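Local coordinates for exodeoxyribonuclease (PDB 4B5G) that cleaves the DNA backbone at apurinic or apyrimidinic sites as a metal-dependent AP endonuclease of the ExoA family, at a contact of chain A with DNA. Numbering follows the deposited sequence.

A contact of chain A with DNA. Residues 161, 165, 168, 204, 208, 218. With nucleotides of chain B.
The indole NE1 of Trp218 donates to the phosphate oxygen OP1 of DA8 at 2.7 Å, nearly straight, with the oxygen in the ring plane. This is part of the DNA-binding surface of an AP/ExoA-family endonuclease, here holding the strand 3' to the abasic-site analogue 3DR6. On the same phosphate, the amide ND2 of Asn165 donates to OP2 of DA8 at 2.8 Å. With CG anti to its carbonyl carbon (chi1 -70°), the Asn165 amide reaches this phosphate. The other N-H of ND2 goes to the backbone O of Asn161 at 2.8 Å, which fixes the rotation of the amide. ND2 of Asn168 donates to OD1 of Asn165 at 3.2 Å, from above the carbonyl plane and away from the lone pairs. OD1 of Asn161 is modelled 2.6 Å from OP2 of DA8. Both atoms can only accept, so this amide orientation is doubtful.

C2' of the 3DR6 sugar rests on the outer part of one Trp218 face. Trp204 CZ3 is set over the same face, 3.5 Å above the plane. The tip of Trp204, CH2, reaches DC7 O5' at 3.4 Å and packs on C5' of DC7 and C3' of 3DR6, either side of the DC7 phosphate. The guanidinium of Arg208 lies nearly parallel over the unpaired base of DC7, shifted toward O2. Its NH2 is 4.2 Å from the ring centroid of DC7, a cation-pi contact. O2 of the base faces the middle of the guanidinium.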
loop_
_atom_site.group_PDB
_atom_site.type_symbol
_atom_site.label_atom_id
_atom_site.label_comp_id
_atom_site.label_asym_id
_atom_site.label_seq_id
_atom_site.Cartn_x
_atom_site.Cartn_y
_atom_site.Cartn_z
ATOM N N ASN A 161 1.192 -7.411 -19.976
ATOM C CA ASN A 161 2.095 -8.352 -20.631
ATOM C C ASN A 161 2.982 -9.098 -19.639
ATOM O O ASN A 161 4.124 -8.716 -19.378
ATOM C CB ASN A 161 2.907 -7.729 -21.780
ATOM C CG ASN A 161 3.420 -6.345 -21.466
ATOM O OD1 ASN A 161 4.207 -6.160 -20.545
ATOM N ND2 ASN A 161 3.005 -5.365 -22.264
ATOM N N ASN A 165 7.651 -9.916 -18.699
ATOM C CA ASN A 165 8.080 -9.498 -17.368
ATOM C C ASN A 165 8.331 -10.654 -16.403
ATOM O O ASN A 165 8.267 -10.477 -15.189
ATOM C CB ASN A 165 7.065 -8.526 -16.764
ATOM C CG ASN A 165 7.071 -7.177 -17.450
ATOM O OD1 ASN A 165 7.845 -6.291 -17.089
ATOM N ND2 ASN A 165 6.210 -7.013 -18.446
ATOM N N ASN A 168 11.815 -9.851 -15.121
ATOM C CA ASN A 168 11.937 -8.513 -14.556
ATOM C C ASN A 168 11.488 -8.450 -13.101
ATOM O O ASN A 168 10.719 -9.295 -12.642
ATOM C CB ASN A 168 11.124 -7.525 -15.387
ATOM C CG ASN A 168 11.715 -7.301 -16.766
ATOM O OD1 ASN A 168 12.930 -7.373 -16.953
ATOM N ND2 ASN A 168 10.855 -7.031 -17.741
ATOM N N TRP A 204 -0.927 0.552 -11.268
ATOM C CA TRP A 204 0.282 1.263 -11.668
ATOM C C TRP A 204 0.556 1.125 -13.160
ATOM O O TRP A 204 0.313 0.076 -13.753
ATOM C CB TRP A 204 1.490 0.773 -10.867
ATOM C CG TRP A 204 2.783 1.406 -11.295
ATOM C CD1 TRP A 204 3.226 2.655 -10.972
ATOM C CD2 TRP A 204 3.796 0.823 -12.124
ATOM N NE1 TRP A 204 4.451 2.887 -11.547
ATOM C CE2 TRP A 204 4.824 1.777 -12.261
ATOM C CE3 TRP A 204 3.934 -0.412 -12.764
ATOM C CZ2 TRP A 204 5.974 1.536 -13.009
ATOM C CZ3 TRP A 204 5.077 -0.650 -13.508
ATOM C CH2 TRP A 204 6.081 0.319 -13.623
ATOM N N ARG A 208 6.713 4.818 -19.591
ATOM C CA ARG A 208 7.148 4.484 -20.949
ATOM C C ARG A 208 6.035 4.435 -21.988
ATOM O O ARG A 208 4.939 3.926 -21.720
ATOM C CB ARG A 208 7.855 3.125 -20.963
ATOM C CG ARG A 208 9.126 3.041 -20.139
ATOM C CD ARG A 208 9.995 1.869 -20.604
ATOM N NE ARG A 208 11.273 1.798 -19.902
ATOM C CZ ARG A 208 11.412 1.442 -18.627
ATOM N NH1 ARG A 208 10.350 1.128 -17.895
ATOM N NH2 ARG A 208 12.618 1.407 -18.073
ATOM N N TRP A 218 0.135 -2.630 -14.101
ATOM C CA TRP A 218 0.366 -3.668 -13.110
ATOM C C TRP A 218 -0.604 -3.465 -11.958
ATOM O O TRP A 218 -1.093 -2.358 -11.734
ATOM C CB TRP A 218 1.791 -3.573 -12.557
ATOM C CG TRP A 218 2.892 -3.800 -13.554
ATOM C CD1 TRP A 218 3.031 -3.208 -14.776
ATOM C CD2 TRP A 218 4.025 -4.661 -13.396
ATOM N NE1 TRP A 218 4.172 -3.658 -15.394
ATOM C CE2 TRP A 218 4.801 -4.551 -14.567
ATOM C CE3 TRP A 218 4.456 -5.521 -12.380
ATOM C CZ2 TRP A 218 5.982 -5.266 -14.750
ATOM C CZ3 TRP A 218 5.629 -6.230 -12.565
ATOM C CH2 TRP A 218 6.378 -6.099 -13.741
ATOM O "O5'" 3DR B 6 8.979 0.142 -8.362
ATOM P P 3DR B 6 8.857 1.643 -7.822
ATOM O OP1 3DR B 6 7.459 2.097 -7.985
ATOM O OP2 3DR B 6 9.495 1.708 -6.489
ATOM C "C2'" 3DR B 6 7.620 -3.070 -11.318
ATOM C "C5'" 3DR B 6 8.549 -0.152 -9.685
ATOM C "C4'" 3DR B 6 9.044 -1.512 -10.142
ATOM O "O4'" 3DR B 6 8.558 -2.536 -9.238
ATOM C "C1'" 3DR B 6 8.092 -3.638 -9.986
ATOM C "C3'" 3DR B 6 8.586 -1.908 -11.544
ATOM O "O3'" 3DR B 6 9.705 -2.296 -12.334
ATOM P P DC B 7 10.238 -1.333 -13.505
ATOM O OP1 DC B 7 11.317 -2.046 -14.223
ATOM O OP2 DC B 7 10.502 -0.005 -12.908
ATOM O "O5'" DC B 7 8.981 -1.181 -14.480
ATOM C "C5'" DC B 7 8.525 -2.296 -15.236
ATOM C "C4'" DC B 7 8.282 -1.877 -16.674
ATOM O "O4'" DC B 7 9.530 -1.442 -17.267
ATOM C "C3'" DC B 7 7.756 -2.973 -17.589
ATOM O "O3'" DC B 7 6.949 -2.383 -18.590
ATOM C "C2'" DC B 7 9.034 -3.551 -18.181
ATOM C "C1'" DC B 7 9.882 -2.295 -18.338
ATOM N N1 DC B 7 11.343 -2.557 -18.262
ATOM C C2 DC B 7 12.177 -2.116 -19.293
ATOM O O2 DC B 7 11.680 -1.513 -20.252
ATOM N N3 DC B 7 13.507 -2.360 -19.209
ATOM C C4 DC B 7 14.001 -3.012 -18.156
ATOM N N4 DC B 7 15.319 -3.231 -18.118
ATOM C C5 DC B 7 13.166 -3.471 -17.094
ATOM C C6 DC B 7 11.855 -3.223 -17.188
ATOM P P DA B 8 5.553 -3.060 -18.999
ATOM O OP1 DA B 8 4.585 -2.816 -17.906
ATOM O OP2 DA B 8 5.869 -4.444 -19.409
ATOM O "O5'" DA B 8 5.092 -2.241 -20.292
ATOM C "C5'" DA B 8 4.927 -0.830 -20.206
ATOM C "C4'" DA B 8 5.548 -0.121 -21.397
ATOM O "O4'" DA B 8 6.973 -0.394 -21.442
ATOM C "C3'" DA B 8 5.011 -0.529 -22.764
ATOM O "O3'" DA B 8 5.014 0.601 -23.622
ATOM C "C2'" DA B 8 6.017 -1.573 -23.233
ATOM C "C1'" DA B 8 7.311 -0.993 -22.677
ATOM N N9 DA B 8 8.332 -2.001 -22.424
ATOM C C8 DA B 8 8.211 -3.119 -21.647
ATOM N N7 DA B 8 9.300 -3.848 -21.597
ATOM C C5 DA B 8 10.198 -3.157 -22.395
ATOM C C6 DA B 8 11.536 -3.407 -22.752
ATOM N N6 DA B 8 12.221 -4.471 -22.323
ATOM N N1 DA B 8 12.143 -2.517 -23.565
ATOM C C2 DA B 8 11.452 -1.452 -23.989
ATOM N N3 DA B 8 10.193 -1.113 -23.721
ATOM C C4 DA B 8 9.617 -2.015 -22.912
#